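Long-range contacts in cobalamin biosynthesis protein CobN (PDB 7C6O), which forms the large, catalytic subunit of cobaltochelatase, the enzyme that inserts cobalt into the corrin ring during cobalamin biosynthesis: residues G942-D946 against S998-Y1003; D935-I940 against R994-S998; G1004-L1010 against V1025-W1029. All blocks are in the same frame, centred on the assembly; numbering follows the deposited sequence. Where two conformers were deposited one is given.

In the fold
Contacts 1 and 2 follow each other along the chain on both sides: strand 935-940 runs into helix 942-947, and strand 995-997 into the loop 998-1003. Their centres are about 13 Å apart, and they share Ser998. Contact 3 takes up the chain where contact 1 ends, with its centre about 13 Å from that of contact 1 and about 15 Å from that of contact 2. Ser998 OG joins all three, with a probable hydrogen bond of 2.9 Å to Gly1004 O. Arg939 of contact 2 also makes a cation-pi contact with Tyr1026 of contact 3. The sodium ion, at Asp125 and Ser127, belongs to none of them.

Contact 1 of 3, residues G942-D946 against S998-Y1003; sequences GFFRD and SKPGTY
Arg945 points its guanidinium end-on at the carbonyl of Thr1002, with NH2 at 2.9 Å and NH1 at 3.2 Å from Thr1002 O. Both bonds lie close to the guanidinium plane, and NH1 also gives a weak bond to Lys999 O. The other edge of the same group is turned back on its own helix: NE and NH2 both donate to Asp946 OD1, a side-on salt bridge on a single oxygen, with NE at 2.9 Å. A bend at chi3 (70°) folds the end of the long chain so that it can serve both edges. Gly942 CA lies over one face of the guanidinium, and its lack of a side chain lets Tyr1003 CD1 approach that CA to 3.7 Å.

This joins the first turn of helix 942-947 to the loop that leaves strand 995-997, at the C-terminal ends of two parallel strands. The loop holds a type II beta turn from Lys999 to Thr1002, and glycine suits position 1001 because phi there is positive. Lys999 O receives both Thr1002 N and Thr1002 OG1.

Tyr1003 crosses Arg945 at about a right angle, its ring plane 67° from the guanidinium. The side chains of Asp946 and Tyr1003 come from opposite directions and meet at the ring's edge, the carboxylate turned 85° from the ring. The tyrosine OH donates to Asp946 OD2 at a modelled 2.4 Å, a length to be treated with caution. Gln600 of helix 595-604 gives that oxygen a second donor.

Contact 2 of 3, residues D935-I940 against R994-S998; sequences DVTVRI and RIFGS
Asp935 and Arg994 form a side-on salt bridge at one end of the strand pair, one oxygen to each nitrogen: Arg994 NE lies 2.8 Å from Asp935 OD1, and Arg994 NH2 lies 2.9 Å from Asp935 OD2, whose syn lone pair it meets. The bond from NE is nearly straight (169°), although the carboxylate and guanidinium planes are 50° apart. A bend at chi2 (-64°) brings the arginine back along the strand, its CD passing Val936 O on the way.

Next comes the parallel beta pairing. Val938 N bonds to Arg994 O at 3.0 Å, Val938 O accepts from Phe996 N, and Ile940 N reaches Phe996 O, the last two at 2.8 Å. Ile940 CG2 meets Ile995 CG2 at 3.9 Å on one face of the sheet; on the other, Thr937 CG2 lies obliquely to the ring of Phe996. Gly997 suits its place because a CB there would collide with Ile940 CG1. At the far end a water accepts from Arg939 NH2 at 2.9 Å and also meets Ser998 OG, which bonds Gly1004 as well.

Second-shell partners hold the salt bridge: His977 bonds Asp935 OD2, and Ala991 O takes Arg994 NH1. Strand 880-885 pairs with the other edge of strand 935-940. The mainly helical connection between the paired strands, which includes helix 949-963, makes this a beta-alpha-beta unit. Helix 949-963 covers Ile940 and Ile995, helix 896-905 covers Val936 and Val938, and helix 1044-1051 covers Thr937 and Phe996.

Contact 3 of 3, residues G1004-L1010 against V1025-W1029; sequences GAGLLQL and VYTAW
Trp1029 lays its indole against the backbone of Gly1006, whose CA sits over the face of the six-membered ring, 3.5 Å from its centroid and 18° off the normal. This is a CH-pi contact that needs glycine: a CB on Gly1006 would run into Trp1029 CG, and the positive phi also favours that residue. Gly1006 stands at the N-cap of helix 1007-1013, so the indole packs on the very start of that helix. With chi1 at -71°, CG stands beside the backbone N and anti to the carbonyl carbon, which lays the ring across the incoming loop, where CE3 comes 3.6 Å from Gly1004 C. Gln1009 crosses the indole at about a right angle, its CD obliquely 4.1 Å from Trp1029 CH2 and its amide 27° from the ring plane. The polar NE1 of the indole donates to Ile520 O.

One turn earlier on helix 1019-1030, Val1025 uses its two branches separately. CG1 lies near Gly1006 O and 3.9 Å from Leu1007 CD2, while CG2 meets Leu1010 CD2 at 3.7 Å. A beta-branched valine fits because it offers a methyl to each leucine at once, both leucines belonging to the first turn of helix 1007-1013.

Tyr1026 presents the edge of its ring to Leu1007 CD1, its OH being bonded to Tyr1051. A water links the backbones beside it, donating to Tyr1026 O at 2.7 Å and to Ala1005 O at 2.9 Å.

No direct hydrogen bond spans the two segments. The helix start and helix 1019-1030 therefore hold together mainly through the indole on glycine backbone and the valine between two leucines, and a water donating to both carbonyls bridges two acceptors that could not bond each other directly.

Contact 1 of 3, residues G942-D946 against S998-Y1003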
# COMPACT_ATOMS: atom_id res chain seq x y z
N GLY A 942 -4.08 -8.69 4.69
CA GLY A 942 -4.66 -8.88 3.38
C GLY A 942 -3.93 -8.09 2.31
O GLY A 942 -3.72 -8.58 1.19
N PHE A 943 -3.53 -6.86 2.63
CA PHE A 943 -2.85 -6.05 1.63
C PHE A 943 -1.45 -6.59 1.33
O PHE A 943 -0.99 -6.53 0.19
CB PHE A 943 -2.76 -4.59 2.06
CG PHE A 943 -2.00 -3.74 1.09
CD1 PHE A 943 -2.57 -3.38 -0.13
CD2 PHE A 943 -0.70 -3.33 1.36
CE1 PHE A 943 -1.87 -2.62 -1.04
CE2 PHE A 943 0.01 -2.57 0.45
CZ PHE A 943 -0.58 -2.21 -0.75
N PHE A 944 -0.75 -7.09 2.36
CA PHE A 944 0.55 -7.70 2.11
C PHE A 944 0.42 -8.85 1.12
O PHE A 944 1.23 -8.98 0.19
CB PHE A 944 1.18 -8.20 3.41
CG PHE A 944 2.59 -8.68 3.25
CD1 PHE A 944 3.66 -7.83 3.50
CD2 PHE A 944 2.86 -9.98 2.85
CE1 PHE A 944 4.97 -8.26 3.35
CE2 PHE A 944 4.17 -10.42 2.70
CZ PHE A 944 5.22 -9.56 2.95
N ARG A 945 -0.59 -9.70 1.30
CA ARG A 945 -0.90 -10.75 0.34
C ARG A 945 -1.12 -10.17 -1.06
O ARG A 945 -0.60 -10.70 -2.05
CB ARG A 945 -2.12 -11.53 0.81
CG ARG A 945 -2.82 -12.38 -0.23
CD ARG A 945 -4.27 -12.60 0.19
NE ARG A 945 -5.05 -11.37 0.09
CZ ARG A 945 -6.17 -11.13 0.76
NH1 ARG A 945 -6.65 -12.02 1.61
NH2 ARG A 945 -6.80 -9.98 0.58
N ASP A 946 -1.88 -9.07 -1.15
CA ASP A 946 -2.21 -8.48 -2.45
C ASP A 946 -0.98 -7.94 -3.15
O ASP A 946 -0.79 -8.15 -4.36
CB ASP A 946 -3.22 -7.34 -2.26
CG ASP A 946 -4.58 -7.81 -1.81
OD1 ASP A 946 -4.76 -9.03 -1.59
OD2 ASP A 946 -5.47 -6.95 -1.70
N SER A 998 -5.50 -12.88 6.16
CA SER A 998 -6.93 -12.68 5.97
C SER A 998 -7.50 -13.73 5.02
O SER A 998 -6.80 -14.27 4.16
CB SER A 998 -7.20 -11.28 5.41
OG SER A 998 -6.96 -10.28 6.38
N LYS A 999 -8.79 -14.02 5.19
CA LYS A 999 -9.49 -14.90 4.27
C LYS A 999 -9.33 -14.38 2.84
O LYS A 999 -9.40 -13.16 2.62
CB LYS A 999 -10.97 -15.00 4.64
CG LYS A 999 -11.78 -15.95 3.76
CD LYS A 999 -13.21 -16.11 4.27
CE LYS A 999 -13.98 -17.12 3.43
NZ LYS A 999 -15.38 -17.30 3.90
N PRO A 1000 -9.09 -15.26 1.87
CA PRO A 1000 -8.97 -14.80 0.48
C PRO A 1000 -10.18 -13.98 0.06
O PRO A 1000 -11.32 -14.30 0.40
CB PRO A 1000 -8.89 -16.11 -0.32
CG PRO A 1000 -8.37 -17.10 0.64
CD PRO A 1000 -8.89 -16.71 1.99
N GLY A 1001 -9.91 -12.90 -0.66
CA GLY A 1001 -10.95 -11.99 -1.07
C GLY A 1001 -11.39 -11.01 -0.01
O GLY A 1001 -12.33 -10.24 -0.27
N THR A 1002 -10.77 -11.00 1.17
CA THR A 1002 -11.19 -10.17 2.29
C THR A 1002 -9.96 -9.55 2.94
O THR A 1002 -8.81 -9.88 2.61
CB THR A 1002 -11.97 -10.96 3.34
OG1 THR A 1002 -11.06 -11.69 4.18
CG2 THR A 1002 -12.92 -11.94 2.69
N TYR A 1003 -10.22 -8.69 3.93
CA TYR A 1003 -9.19 -7.93 4.63
C TYR A 1003 -9.55 -7.81 6.11
O TYR A 1003 -10.68 -8.07 6.52
CB TYR A 1003 -9.04 -6.54 4.00
CG TYR A 1003 -8.73 -6.63 2.54
CD1 TYR A 1003 -7.42 -6.78 2.10
CD2 TYR A 1003 -9.75 -6.64 1.59
CE1 TYR A 1003 -7.13 -6.91 0.77
CE2 TYR A 1003 -9.46 -6.77 0.24
CZ TYR A 1003 -8.15 -6.90 -0.16
OH TYR A 1003 -7.84 -7.03 -1.49

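Contact 2 of 3, residues D935-I940 against R994-S998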
# COMPACT_ATOMS: atom_id res chain seq x y z
N ASP A 935 12.10 -20.87 14.92
CA ASP A 935 10.85 -21.01 14.17
C ASP A 935 10.12 -19.67 14.13
O ASP A 935 10.22 -18.85 15.05
CB ASP A 935 9.97 -22.08 14.81
CG ASP A 935 9.05 -22.76 13.81
OD1 ASP A 935 9.01 -22.35 12.63
OD2 ASP A 935 8.36 -23.73 14.20
N VAL A 936 9.41 -19.44 13.03
CA VAL A 936 8.67 -18.19 12.84
C VAL A 936 7.28 -18.51 12.32
O VAL A 936 7.13 -19.24 11.34
CB VAL A 936 9.39 -17.22 11.88
CG1 VAL A 936 8.59 -15.93 11.74
CG2 VAL A 936 10.80 -16.92 12.35
N THR A 937 6.26 -17.96 12.99
CA THR A 937 4.90 -17.93 12.47
C THR A 937 4.59 -16.50 12.05
O THR A 937 4.79 -15.57 12.84
CB THR A 937 3.89 -18.41 13.51
OG1 THR A 937 4.09 -19.81 13.76
CG2 THR A 937 2.47 -18.20 13.02
N VAL A 938 4.13 -16.33 10.82
CA VAL A 938 3.94 -15.02 10.22
C VAL A 938 2.45 -14.80 10.00
O VAL A 938 1.79 -15.60 9.32
CB VAL A 938 4.70 -14.88 8.89
CG1 VAL A 938 4.43 -13.52 8.26
CG2 VAL A 938 6.19 -15.09 9.11
N ARG A 939 1.93 -13.70 10.55
CA ARG A 939 0.61 -13.20 10.19
C ARG A 939 0.79 -12.05 9.21
O ARG A 939 1.27 -10.98 9.59
CB ARG A 939 -0.18 -12.76 11.42
CG ARG A 939 -1.47 -12.02 11.10
CD ARG A 939 -2.39 -12.83 10.17
NE ARG A 939 -3.60 -12.07 9.84
CZ ARG A 939 -4.66 -11.98 10.63
NH1 ARG A 939 -4.68 -12.61 11.80
NH2 ARG A 939 -5.72 -11.26 10.25
N ILE A 940 0.43 -12.28 7.95
CA ILE A 940 0.45 -11.23 6.94
C ILE A 940 -0.93 -10.59 6.90
O ILE A 940 -1.94 -11.20 7.26
CB ILE A 940 0.84 -11.77 5.55
CG1 ILE A 940 -0.15 -12.83 5.07
CG2 ILE A 940 2.27 -12.33 5.56
CD1 ILE A 940 0.12 -13.36 3.67
N ARG A 994 3.44 -22.00 7.86
CA ARG A 994 3.79 -20.95 8.82
C ARG A 994 3.16 -19.59 8.54
O ARG A 994 3.14 -18.75 9.44
CB ARG A 994 5.32 -20.76 8.88
CG ARG A 994 6.08 -21.94 9.46
CD ARG A 994 5.73 -22.16 10.92
NE ARG A 994 6.58 -23.19 11.53
CZ ARG A 994 6.34 -24.49 11.46
NH1 ARG A 994 5.27 -24.94 10.81
NH2 ARG A 994 7.16 -25.35 12.05
N ILE A 995 2.65 -19.34 7.33
CA ILE A 995 2.17 -18.02 6.94
C ILE A 995 0.65 -18.02 6.96
O ILE A 995 0.01 -18.82 6.26
CB ILE A 995 2.70 -17.63 5.55
CG1 ILE A 995 4.22 -17.82 5.48
CG2 ILE A 995 2.33 -16.18 5.23
CD1 ILE A 995 4.79 -17.65 4.10
N PHE A 996 0.07 -17.12 7.74
CA PHE A 996 -1.38 -17.01 7.85
C PHE A 996 -1.79 -15.57 7.54
O PHE A 996 -1.00 -14.64 7.69
CB PHE A 996 -1.86 -17.44 9.24
CG PHE A 996 -1.47 -18.84 9.60
CD1 PHE A 996 -2.31 -19.91 9.31
CD2 PHE A 996 -0.24 -19.11 10.19
CE1 PHE A 996 -1.94 -21.21 9.62
CE2 PHE A 996 0.13 -20.40 10.51
CZ PHE A 996 -0.72 -21.45 10.22
N GLY A 997 -3.03 -15.41 7.08
CA GLY A 997 -3.50 -14.09 6.72
C GLY A 997 -5.01 -14.03 6.63
O GLY A 997 -5.72 -14.98 6.98
N SER A 998 -5.50 -12.88 6.16
CA SER A 998 -6.93 -12.68 5.97
C SER A 998 -7.50 -13.73 5.02
O SER A 998 -6.80 -14.27 4.16
CB SER A 998 -7.20 -11.28 5.41
OG SER A 998 -6.96 -10.28 6.38
O HOH W 1 -5.02 -9.81 7.87

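Contact 3 of 3, residues G1004-L1010 against V1025-W1029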
# COMPACT_ATOMS: atom_id res chain seq x y z
N GLY A 1004 -8.56 -7.42 6.90
CA GLY A 1004 -8.77 -7.09 8.30
C GLY A 1004 -8.49 -8.25 9.24
O GLY A 1004 -8.28 -9.40 8.84
N ALA A 1005 -8.49 -7.92 10.53
CA ALA A 1005 -8.27 -8.90 11.60
C ALA A 1005 -9.48 -9.09 12.49
O ALA A 1005 -9.47 -10.01 13.32
CB ALA A 1005 -7.06 -8.49 12.45
N GLY A 1006 -10.51 -8.25 12.36
CA GLY A 1006 -11.79 -8.48 12.99
C GLY A 1006 -11.94 -7.95 14.40
O GLY A 1006 -13.07 -7.76 14.85
N LEU A 1007 -10.84 -7.68 15.10
CA LEU A 1007 -10.94 -7.36 16.52
C LEU A 1007 -11.38 -5.92 16.76
O LEU A 1007 -11.96 -5.63 17.82
CB LEU A 1007 -9.62 -7.65 17.22
CG LEU A 1007 -9.34 -9.14 17.38
CD1 LEU A 1007 -8.04 -9.38 18.10
CD2 LEU A 1007 -10.49 -9.83 18.12
N LEU A 1008 -11.11 -5.00 15.83
CA LEU A 1008 -11.68 -3.66 15.96
C LEU A 1008 -13.20 -3.72 15.91
O LEU A 1008 -13.88 -3.08 16.73
CB LEU A 1008 -11.15 -2.74 14.87
CG LEU A 1008 -11.71 -1.32 14.86
CD1 LEU A 1008 -11.43 -0.61 16.18
CD2 LEU A 1008 -11.16 -0.51 13.70
N GLN A 1009 -13.75 -4.49 14.97
CA GLN A 1009 -15.20 -4.67 14.91
C GLN A 1009 -15.73 -5.29 16.20
O GLN A 1009 -16.78 -4.88 16.71
CB GLN A 1009 -15.58 -5.53 13.71
CG GLN A 1009 -15.44 -4.83 12.36
CD GLN A 1009 -14.00 -4.78 11.85
OE1 GLN A 1009 -13.09 -5.33 12.47
NE2 GLN A 1009 -13.80 -4.11 10.72
N LEU A 1010 -15.01 -6.27 16.74
CA LEU A 1010 -15.46 -6.93 17.96
C LEU A 1010 -15.48 -5.96 19.14
O LEU A 1010 -16.47 -5.87 19.87
CB LEU A 1010 -14.57 -8.13 18.27
CG LEU A 1010 -15.01 -8.99 19.45
CD1 LEU A 1010 -16.36 -9.66 19.16
CD2 LEU A 1010 -13.96 -10.03 19.80
N VAL A 1025 -12.76 -14.74 17.00
CA VAL A 1025 -12.84 -13.71 15.97
C VAL A 1025 -11.52 -13.61 15.22
O VAL A 1025 -11.48 -13.59 13.99
CB VAL A 1025 -13.25 -12.36 16.59
CG1 VAL A 1025 -13.09 -11.24 15.57
CG2 VAL A 1025 -14.70 -12.43 17.08
N TYR A 1026 -10.40 -13.53 15.96
CA TYR A 1026 -9.09 -13.49 15.33
C TYR A 1026 -8.90 -14.66 14.37
O TYR A 1026 -8.40 -14.48 13.25
CB TYR A 1026 -8.00 -13.48 16.40
CG TYR A 1026 -6.58 -13.42 15.88
CD1 TYR A 1026 -5.89 -14.59 15.54
CD2 TYR A 1026 -5.92 -12.21 15.74
CE1 TYR A 1026 -4.59 -14.54 15.07
CE2 TYR A 1026 -4.62 -12.15 15.27
CZ TYR A 1026 -3.96 -13.32 14.94
OH TYR A 1026 -2.67 -13.26 14.47
N THR A 1027 -9.30 -15.86 14.79
CA THR A 1027 -9.13 -17.04 13.95
C THR A 1027 -10.11 -17.06 12.78
O THR A 1027 -9.77 -17.57 11.71
CB THR A 1027 -9.28 -18.30 14.81
OG1 THR A 1027 -8.40 -18.22 15.93
CG2 THR A 1027 -8.95 -19.55 14.01
N ALA A 1028 -11.30 -16.50 12.97
CA ALA A 1028 -12.26 -16.45 11.87
C ALA A 1028 -11.80 -15.52 10.75
O ALA A 1028 -12.16 -15.73 9.59
CB ALA A 1028 -13.63 -16.01 12.38
N TRP A 1029 -11.02 -14.50 11.09
CA TRP A 1029 -10.54 -13.54 10.11
C TRP A 1029 -9.14 -13.84 9.59
O TRP A 1029 -8.79 -13.36 8.51
CB TRP A 1029 -10.56 -12.12 10.69
CG TRP A 1029 -11.94 -11.55 10.88
CD1 TRP A 1029 -12.95 -12.07 11.64
CD2 TRP A 1029 -12.46 -10.34 10.31
NE1 TRP A 1029 -14.06 -11.26 11.57
CE2 TRP A 1029 -13.78 -10.19 10.77
CE3 TRP A 1029 -11.92 -9.36 9.46
CZ2 TRP A 1029 -14.58 -9.11 10.40
CZ3 TRP A 1029 -12.72 -8.29 9.10
CH2 TRP A 1029 -14.04 -8.17 9.57
O HOH W 2 -10.04 -11.33 6.86
O HOH W 3 -7.45 -12.01 12.59